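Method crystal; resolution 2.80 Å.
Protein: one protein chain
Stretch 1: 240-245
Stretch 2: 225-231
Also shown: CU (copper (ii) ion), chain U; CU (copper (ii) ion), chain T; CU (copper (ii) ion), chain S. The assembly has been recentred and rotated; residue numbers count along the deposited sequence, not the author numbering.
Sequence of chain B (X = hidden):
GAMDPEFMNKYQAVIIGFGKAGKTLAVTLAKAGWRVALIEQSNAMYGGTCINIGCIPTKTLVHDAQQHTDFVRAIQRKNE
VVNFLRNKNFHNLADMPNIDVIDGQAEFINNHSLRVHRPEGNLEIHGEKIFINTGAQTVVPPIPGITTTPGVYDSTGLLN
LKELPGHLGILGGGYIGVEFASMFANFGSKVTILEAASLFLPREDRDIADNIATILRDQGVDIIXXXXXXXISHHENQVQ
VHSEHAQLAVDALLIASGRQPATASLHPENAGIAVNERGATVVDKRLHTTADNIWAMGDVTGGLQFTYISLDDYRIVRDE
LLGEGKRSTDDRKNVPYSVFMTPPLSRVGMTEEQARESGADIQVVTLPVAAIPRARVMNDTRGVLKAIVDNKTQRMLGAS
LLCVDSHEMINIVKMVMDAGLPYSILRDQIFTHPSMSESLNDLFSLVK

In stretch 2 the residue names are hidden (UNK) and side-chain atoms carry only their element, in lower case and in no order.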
ATOM      1  N   GLN B 240      13.772 -10.686  36.425  1.00 50.96           N
ATOM      2  CA  GLN B 240      13.806  -9.470  37.230  1.00 56.83           C
ATOM      3  C   GLN B 240      14.932  -8.581  36.726  1.00 63.96           C
ATOM      4  O   GLN B 240      16.095  -9.000  36.708  1.00 69.02           O
ATOM      5  CB  GLN B 240      14.007  -9.792  38.711  1.00 56.07           C
ATOM      6  CG  GLN B 240      12.742 -10.204  39.437  1.00 72.20           C
ATOM      7  CD  GLN B 240      12.509 -11.697  39.380  1.00 60.85           C
ATOM      8  OE1 GLN B 240      13.440 -12.472  39.162  1.00 70.60           O
ATOM      9  NE2 GLN B 240      11.263 -12.111  39.571  1.00 64.70           N
ATOM     10  N   VAL B 241      14.591  -7.364  36.316  1.00 51.80           N
ATOM     11  CA  VAL B 241      15.578  -6.371  35.909  1.00 53.61           C
ATOM     12  C   VAL B 241      15.640  -5.306  36.998  1.00 40.82           C
ATOM     13  O   VAL B 241      14.616  -4.721  37.377  1.00 49.92           O
ATOM     14  CB  VAL B 241      15.270  -5.786  34.517  1.00 42.94           C
ATOM     15  CG1 VAL B 241      15.008  -6.915  33.530  1.00 32.18           C
ATOM     16  CG2 VAL B 241      14.087  -4.824  34.529  1.00 63.40           C
ATOM     17  N   HIS B 242      16.832  -5.101  37.547  1.00 55.09           N
ATOM     18  CA  HIS B 242      17.040  -4.155  38.632  1.00 56.07           C
ATOM     19  C   HIS B 242      17.571  -2.845  38.076  1.00 56.37           C
ATOM     20  O   HIS B 242      18.439  -2.837  37.199  1.00 48.14           O
ATOM     21  CB  HIS B 242      18.013  -4.706  39.673  1.00 61.76           C
ATOM     22  CG  HIS B 242      17.661  -6.073  40.163  1.00 80.10           C
ATOM     23  ND1 HIS B 242      17.101  -6.298  41.402  1.00 89.06           N
ATOM     24  CD2 HIS B 242      17.786  -7.287  39.579  1.00 65.32           C
ATOM     25  CE1 HIS B 242      16.898  -7.593  41.561  1.00 78.19           C
ATOM     26  NE2 HIS B 242      17.305  -8.216  40.469  1.00 69.58           N
ATOM     27  N   SER B 243      17.053  -1.737  38.601  1.00 61.86           N
ATOM     28  CA  SER B 243      17.346  -0.435  38.018  1.00 66.34           C
ATOM     29  C   SER B 243      17.879   0.555  39.042  1.00 77.56           C
ATOM     30  O   SER B 243      18.405   0.165  40.088  1.00 58.15           O
ATOM     31  CB  SER B 243      16.096   0.130  37.340  1.00 66.65           C
ATOM     32  OG  SER B 243      15.972  -0.355  36.013  1.00 41.85           O
ATOM     33  N   GLU B 244      17.754   1.845  38.715  1.00 83.87           N
ATOM     34  CA  GLU B 244      18.268   2.920  39.560  1.00 77.50           C
ATOM     35  C   GLU B 244      17.792   2.769  41.000  1.00 82.73           C
ATOM     36  O   GLU B 244      18.595   2.603  41.925  1.00 68.56           O
ATOM     37  CB  GLU B 244      17.820   4.278  39.001  1.00 96.87           C
ATOM     38  CG  GLU B 244      17.742   4.392  37.458  1.00 64.21           C
ATOM     39  CD  GLU B 244      16.563   3.633  36.845  1.00 56.56           C
ATOM     40  OE1 GLU B 244      16.830   2.777  35.980  1.00 68.44           O
ATOM     41  OE2 GLU B 244      15.396   3.851  37.246  1.00 59.54           O
ATOM     42  N   HIS B 245      16.479   2.842  41.206  1.00 98.84           N
ATOM     43  CA  HIS B 245      15.878   2.697  42.521  1.00 98.54           C
ATOM     44  C   HIS B 245      14.689   1.750  42.526  1.00 75.67           C
ATOM     45  O   HIS B 245      14.242   1.355  43.608  1.00 79.33           O
ATOM     46  CB  HIS B 245      15.424   4.063  43.064  1.00105.45           C
ATOM     47  CG  HIS B 245      16.522   4.882  43.674  1.00108.48           C
ATOM     48  ND1 HIS B 245      17.575   4.329  44.370  1.00115.83           N
ATOM     49  CD2 HIS B 245      16.723   6.221  43.692  1.00 83.62           C
ATOM     50  CE1 HIS B 245      18.379   5.290  44.788  1.00103.50           C
ATOM     51  NE2 HIS B 245      17.884   6.448  44.390  1.00 89.56           N
ATOM     52  N   UNK B 225      11.613   6.092  30.317  1.00 34.51           N
ATOM     53  CA  UNK B 225      12.874   6.679  29.896  1.00 36.47           C
ATOM     54  C   UNK B 225      13.820   6.782  31.093  1.00 42.97           C
ATOM     55  O   UNK B 225      13.476   6.420  32.221  1.00 46.10           O
ATOM     56  c   UNK B 225      12.641   8.051  29.256  1.00 40.87           C
ATOM     57  c   UNK B 225      12.043   6.922  27.080  1.00 33.38           C
ATOM     58  c   UNK B 225      10.331   8.306  28.278  1.00 14.12           C
ATOM     59  c   UNK B 225      11.812   8.134  27.970  1.00 29.05           C
ATOM     60  N   UNK B 226      15.029   7.287  30.834  1.00 42.32           N
ATOM     61  CA  UNK B 226      16.049   7.490  31.868  1.00 43.99           C
ATOM     62  C   UNK B 226      16.355   6.188  32.608  1.00 50.25           C
ATOM     63  O   UNK B 226      16.393   6.139  33.839  1.00 42.36           O
ATOM     64  n   UNK B 226      14.161  10.508  32.727  1.00 20.15           N
ATOM     65  o   UNK B 226      15.693  10.218  31.113  1.00 42.07           O
ATOM     66  c   UNK B 226      15.160   9.845  32.154  1.00 41.99           C
ATOM     67  c   UNK B 226      15.625   8.586  32.851  1.00 27.62           C
ATOM     68  N   UNK B 227      16.583   5.125  31.841  1.00 37.42           N
ATOM     69  CA  UNK B 227      16.729   3.778  32.385  1.00 38.51           C
ATOM     70  C   UNK B 227      18.170   3.312  32.225  1.00 46.15           C
ATOM     71  O   UNK B 227      18.640   3.098  31.102  1.00 57.08           O
ATOM     72  c   UNK B 227      15.766   2.812  31.698  1.00 34.05           C
ATOM     73  N   UNK B 228      18.866   3.153  33.347  1.00 43.30           N
ATOM     74  CA  UNK B 228      20.168   2.492  33.393  1.00 60.08           C
ATOM     75  C   UNK B 228      19.972   1.180  34.145  1.00 54.52           C
ATOM     76  O   UNK B 228      20.006   1.151  35.379  1.00 69.96           O
ATOM     77  c   UNK B 228      21.224   3.369  34.057  1.00 58.63           C
ATOM     78  n   UNK B 228      24.621   2.025  34.453  1.00 65.96           N
ATOM     79  n   UNK B 228      23.143   2.195  32.911  1.00 93.00           N
ATOM     80  c   UNK B 228      24.358   1.755  33.187  1.00 81.81           C
ATOM     81  c   UNK B 228      23.537   2.663  35.008  1.00 78.74           C
ATOM     82  c   UNK B 228      22.599   2.774  34.038  1.00 84.50           C
ATOM     83  N   UNK B 229      19.751   0.102  33.401  1.00 47.73           N
ATOM     84  CA  UNK B 229      19.564  -1.218  33.995  1.00 45.21           C
ATOM     85  C   UNK B 229      20.918  -1.755  34.433  1.00 62.46           C
ATOM     86  O   UNK B 229      21.893  -1.713  33.674  1.00 59.36           O
ATOM     87  c   UNK B 229      17.413  -1.782  32.833  1.00 43.38           C
ATOM     88  c   UNK B 229      19.005  -3.610  33.459  1.00 37.74           C
ATOM     89  c   UNK B 229      18.876  -2.166  33.001  1.00 42.16           C
ATOM     90  N   UNK B 230      20.986  -2.265  35.665  1.00 54.21           N
ATOM     91  CA  UNK B 230      22.256  -2.631  36.271  1.00 43.31           C
ATOM     92  C   UNK B 230      22.400  -4.109  36.611  1.00 37.91           C
ATOM     93  O   UNK B 230      23.522  -4.545  36.885  1.00 52.04           O
ATOM     94  c   UNK B 230      22.463  -0.296  37.286  1.00 50.77           C
ATOM     95  o   UNK B 230      21.674   0.059  39.502  1.00 50.61           O
ATOM     96  c   UNK B 230      22.494  -1.797  37.539  1.00 54.79           C
ATOM     97  c   UNK B 230      22.352   0.517  38.559  1.00 67.79           C
ATOM     98  o   UNK B 230      22.941   1.618  38.612  1.00 66.83           O
ATOM     99  N   UNK B 231      21.318  -4.888  36.603  1.00 38.96           N
ATOM    100  CA  UNK B 231      21.435  -6.323  36.830  1.00 45.84           C
ATOM    101  C   UNK B 231      20.168  -7.021  36.359  1.00 56.99           C
ATOM    102  O   UNK B 231      19.066  -6.474  36.457  1.00 45.49           O
ATOM    103  c   UNK B 231      22.396  -8.384  40.016  1.00 59.13           C
ATOM    104  n   UNK B 231      21.461  -7.674  40.886  1.00 77.78           N
ATOM    105  n   UNK B 231      20.858  -6.003  42.349  1.00 61.33           N
ATOM    106  c   UNK B 231      21.771  -6.586  41.584  1.00 68.74           C
ATOM    107  c   UNK B 231      21.698  -6.652  38.304  1.00 57.87           C
ATOM    108  c   UNK B 231      22.171  -8.083  38.540  1.00 57.13           C
ATOM    109  n   UNK B 231      22.993  -6.077  41.511  1.00 53.81           N
TER
HETATM  110 CU    CU U 508      16.899  -4.385  42.531  1.00 94.98          CU
HETATM  111 CU    CU T 507      18.493   6.722  46.510  1.00120.61          CU
HETATM  112 CU    CU S 506      26.340   0.930  33.948  1.00 82.93          CU

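Position 225 carries four side-chain carbons and no heteroatom, with a fork at the second carbon. It makes no contact with stretch 1, so composition and branching alone decide: a fork one carbon beyond CB is Leu225.

Position 226 has two side-chain carbons, the second bearing one oxygen and one nitrogen, a short carboxamide. The end of this side chain leads away from stretch 1, and only the backbone comes close, its O lying 3.9 Å from Glu244 CD. The residue is Asn226.

At position 227 a single carbon follows CA. It sits 4.4 Å from Glu244 OE1, and the same oxygen is 3.7 Å from the CA of 227. One carbon and nothing more gives Ala227.

Position 228 shows one carbon leading to a five-membered ring of three carbons and two nitrogens, an imidazole. A ring nitrogen lies 2.1 Å from the copper ion of chain S, as expected of a metal ligand, and the residue is His228, bound through NE2. Its backbone N gives a weak hydrogen bond to Glu244 OE1, 3.3 Å long and bent to 138° at the hydrogen.

Position 229 has three carbons, the first carrying the other two. One branch lies 3.8 Å from Ser243 OG, the other 4.5 Å from Val241 CB. Branching at CB without a heteroatom identifies Val229; these branches are CG2 and CG1, respectively.

Position 230 has three carbons in a chain, the third holding two oxygens: Glu230. Its OE1 approaches Ser243 O to 3.3 Å, but both are acceptors, so the proximity is no hydrogen bond.

Position 231 runs through three carbons and a nitrogen to a carbon bearing two more nitrogens, a guanidinium, hence Arg231. Its NH2 lies over one face of the His242 ring, 3.9 Å from His242 CG, although the guanidinium plane is oblique to that contact.

The contact is held chiefly by backbone. Glu230 N donates to His242 O at 3.0 Å and 175°, while His242 N donates to Arg231 O at 2.8 Å and 176°; both bonds are nearly straight. They accompany an antiparallel bridge that pairs His242 with Arg231, CA to CA 5.2 Å, and puts their side chains on the same sheet face. Arg231 O also receives a CA-H...O contact from Val241 CA at 3.5 Å. Around this bridge the two valines add a modest apolar contact. His242 ND1 binds the copper of chain U at 2.2 Å, so the ring beneath the guanidinium is also a metal ligand.

Stretch 2, residues 225-231: LNAHVER
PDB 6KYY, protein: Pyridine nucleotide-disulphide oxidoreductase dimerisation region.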